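Local coordinates for protein Isomerase/lactonizing enzyme (Agrobacterium fabrum str. C58, PDB 2NQL) that is an enolase-superfamily protein of the mandelate racemase/muconate lactonizing enzyme family and binds a sodium ion in its barrel domain, at residues A125-L130 and G294-I299. Numbering follows the deposited sequence. Where two conformers were deposited one is given.
Sequences ALDIAL and GITNFI
Asp127 presents its carboxylate to the first turn of helix 295-308 and takes three hydrogen bonds there, two of them on one oxygen. Asp127 OD2 receives the backbone N of Thr296 at 2.9 Å in a nearly straight bond, syn but 33° out of the carboxylate plane. The bond from Ile295 N to Asp127 OD2, 2.8 Å long, is bent and weak. Asp127 OD1 accepts the hydroxyl of Thr296, whose OG1 lies 2.7 Å away on its syn side. With CG anti to the backbone N (chi1 -176°), the carboxylate extends across to this helix start, and bonds to both oxygens fix its rotation. A negative group beside the amino end of a helix probably gains from the helix dipole. Gly294, the N-cap residue, lets the backbones come close: its CA is 5.6 Å from Asp127 CA. A CB here would point at Asp127, tight against its CB, and at this positive phi would also jam against the preceding carbonyl O. The apolar side is looser, with few and longer van der Waals contacts: Ile128 CG1 stands 4.2 Å from Gly294 CA and 4.4 Å from Ile295 CD1. Even this flank is buried, and Phe323 of helix 322-331 packs on Ile128. On the polar side Thr296 OG1 also hydrogen-bonds Ser99 and Trp131. Segments 125-130 and 295-299 run almost perpendicular (94°), joining the N-terminal domain to a helix of the barrel domain; helix 98-109 lies against Asp127 and Thr296 through Tyr102, while strand 50-59 backs helix 117-138 at Ala125, Leu126, Ala129 and Leu130.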
ATOM      1  N   ALA A 125      -5.805   9.415  -9.525  1.00 14.01           N
ATOM      2  CA  ALA A 125      -6.977  10.123 -10.017  1.00 17.54           C
ATOM      3  C   ALA A 125      -6.829  11.654  -9.955  1.00 20.18           C
ATOM      4  O   ALA A 125      -7.168  12.366 -10.911  1.00 16.01           O
ATOM      5  CB  ALA A 125      -8.248   9.642  -9.323  1.00 16.09           C
ATOM      6  N   LEU A 126      -6.295  12.161  -8.845  1.00 15.46           N
ATOM      7  CA  LEU A 126      -6.077  13.594  -8.698  1.00 14.48           C
ATOM      8  C   LEU A 126      -5.030  14.124  -9.669  1.00 13.82           C
ATOM      9  O   LEU A 126      -5.165  15.233 -10.162  1.00 19.83           O
ATOM     10  CB  LEU A 126      -5.638  13.905  -7.248  1.00 14.75           C
ATOM     11  CG  LEU A 126      -6.726  13.571  -6.222  1.00 11.94           C
ATOM     12  CD1 LEU A 126      -6.165  13.662  -4.755  1.00 14.76           C
ATOM     13  CD2 LEU A 126      -8.049  14.405  -6.355  1.00 19.95           C
ATOM     14  N   ASP A 127      -4.002  13.316  -9.903  1.00 13.18           N
ATOM     15  CA  ASP A 127      -2.879  13.700 -10.767  1.00 15.69           C
ATOM     16  C   ASP A 127      -3.356  13.792 -12.231  1.00 18.83           C
ATOM     17  O   ASP A 127      -3.031  14.749 -12.948  1.00 17.81           O
ATOM     18  CB  ASP A 127      -1.734  12.699 -10.624  1.00 16.99           C
ATOM     19  CG  ASP A 127      -0.496  13.094 -11.427  1.00 23.06           C
ATOM     20  OD1 ASP A 127       0.295  13.946 -10.954  1.00 21.52           O
ATOM     21  OD2 ASP A 127      -0.300  12.533 -12.528  1.00 20.18           O
ATOM     22  N   ILE A 128      -4.154  12.818 -12.654  1.00 16.93           N
ATOM     23  CA  ILE A 128      -4.707  12.844 -14.021  1.00 16.56           C
ATOM     24  C   ILE A 128      -5.606  14.098 -14.217  1.00 18.82           C
ATOM     25  O   ILE A 128      -5.456  14.826 -15.200  1.00 16.39           O
ATOM     26  CB  ILE A 128      -5.483  11.523 -14.332  1.00 14.93           C
ATOM     27  CG1 ILE A 128      -4.503  10.337 -14.335  1.00 15.41           C
ATOM     28  CG2 ILE A 128      -6.256  11.679 -15.699  1.00 16.71           C
ATOM     29  CD1 ILE A 128      -5.168   8.947 -14.264  1.00 19.07           C
ATOM     30  N   ALA A 129      -6.492  14.380 -13.254  1.00 16.22           N
ATOM     31  CA  ALA A 129      -7.367  15.548 -13.346  1.00 15.78           C
ATOM     32  C   ALA A 129      -6.579  16.867 -13.385  1.00 14.96           C
ATOM     33  O   ALA A 129      -6.917  17.772 -14.144  1.00 16.30           O
ATOM     34  CB  ALA A 129      -8.368  15.553 -12.242  1.00 17.71           C
ATOM     35  N   LEU A 130      -5.539  16.972 -12.559  1.00 17.33           N
ATOM     36  CA  LEU A 130      -4.702  18.171 -12.550  1.00 16.53           C
ATOM     37  C   LEU A 130      -3.908  18.357 -13.856  1.00 18.40           C
ATOM     38  O   LEU A 130      -3.828  19.486 -14.362  1.00 21.44           O
ATOM     39  CB  LEU A 130      -3.745  18.173 -11.334  1.00 19.81           C
ATOM     40  CG  LEU A 130      -3.254  19.552 -10.876  1.00 33.16           C
ATOM     41  CD1 LEU A 130      -4.380  20.486 -10.430  1.00 22.59           C
ATOM     42  CD2 LEU A 130      -2.271  19.369  -9.742  1.00 32.99           C
ATOM     43  N   GLY A 294      -1.045   7.231 -12.167  1.00 17.99           N
ATOM     44  CA  GLY A 294      -1.163   8.657 -12.478  1.00 15.51           C
ATOM     45  C   GLY A 294      -0.020   9.028 -13.413  1.00 19.96           C
ATOM     46  O   GLY A 294       0.929   8.259 -13.563  1.00 18.79           O
ATOM     47  N   ILE A 295      -0.134  10.192 -14.045  1.00 16.84           N
ATOM     48  CA  ILE A 295       0.797  10.605 -15.099  1.00 17.77           C
ATOM     49  C   ILE A 295       2.207  10.861 -14.552  1.00 20.10           C
ATOM     50  O   ILE A 295       3.195  10.395 -15.119  1.00 18.51           O
ATOM     51  CB  ILE A 295       0.255  11.836 -15.867  1.00 20.51           C
ATOM     52  CG1 ILE A 295      -0.923  11.408 -16.762  1.00 17.73           C
ATOM     53  CG2 ILE A 295       1.384  12.514 -16.740  1.00 17.73           C
ATOM     54  CD1 ILE A 295      -1.837  12.531 -17.142  1.00 18.25           C
ATOM     55  N   THR A 296       2.296  11.605 -13.458  1.00 19.43           N
ATOM     56  CA  THR A 296       3.614  11.855 -12.817  1.00 17.37           C
ATOM     57  C   THR A 296       4.414  10.560 -12.576  1.00 19.13           C
ATOM     58  O   THR A 296       5.581  10.469 -12.974  1.00 19.09           O
ATOM     59  CB  THR A 296       3.443  12.647 -11.520  1.00 15.91           C
ATOM     60  OG1 THR A 296       2.820  13.900 -11.810  1.00 19.77           O
ATOM     61  CG2 THR A 296       4.798  12.858 -10.791  1.00 17.16           C
ATOM     62  N   ASN A 297       3.778   9.549 -11.964  1.00 18.10           N
ATOM     63  CA  ASN A 297       4.423   8.247 -11.741  1.00 20.05           C
ATOM     64  C   ASN A 297       4.786   7.488 -12.991  1.00 19.97           C
ATOM     65  O   ASN A 297       5.838   6.865 -13.068  1.00 21.76           O
ATOM     66  CB  ASN A 297       3.557   7.352 -10.827  1.00 17.24           C
ATOM     67  CG  ASN A 297       3.742   7.690  -9.348  1.00 21.97           C
ATOM     68  OD1 ASN A 297       4.863   7.941  -8.900  1.00 21.26           O
ATOM     69  ND2 ASN A 297       2.648   7.670  -8.586  1.00 18.25           N
ATOM     70  N   PHE A 298       3.883   7.533 -13.967  1.00 19.11           N
ATOM     71  CA  PHE A 298       4.043   6.806 -15.219  1.00 20.21           C
ATOM     72  C   PHE A 298       5.266   7.386 -15.952  1.00 18.98           C
ATOM     73  O   PHE A 298       6.112   6.621 -16.414  1.00 22.76           O
ATOM     74  CB  PHE A 298       2.765   7.023 -16.014  1.00 25.60           C
ATOM     75  CG  PHE A 298       2.442   5.971 -17.022  1.00 24.77           C
ATOM     76  CD1 PHE A 298       1.517   4.958 -16.723  1.00 24.66           C
ATOM     77  CD2 PHE A 298       2.957   6.068 -18.321  1.00 23.93           C
ATOM     78  CE1 PHE A 298       1.145   4.031 -17.693  1.00 19.54           C
ATOM     79  CE2 PHE A 298       2.607   5.134 -19.298  1.00 29.63           C
ATOM     80  CZ  PHE A 298       1.702   4.122 -18.986  1.00 23.32           C
ATOM     81  N   ILE A 299       5.380   8.720 -16.005  1.00 18.23           N
ATOM     82  CA  ILE A 299       6.480   9.421 -16.680  0.50 22.18           C
ATOM     83  C   ILE A 299       7.841   9.066 -16.040  1.00 27.83           C
ATOM     84  O   ILE A 299       8.836   8.824 -16.719  1.00 24.02           O
ATOM     85  CB  ILE A 299       6.209  10.976 -16.681  0.50 22.36           C
ATOM     86  CG1 ILE A 299       5.160  11.355 -17.740  0.50 20.90           C
ATOM     87  CG2 ILE A 299       7.472  11.796 -16.885  0.50 24.89           C
ATOM     88  CD1 ILE A 299       5.346  10.669 -19.097  0.50 26.98           C
TER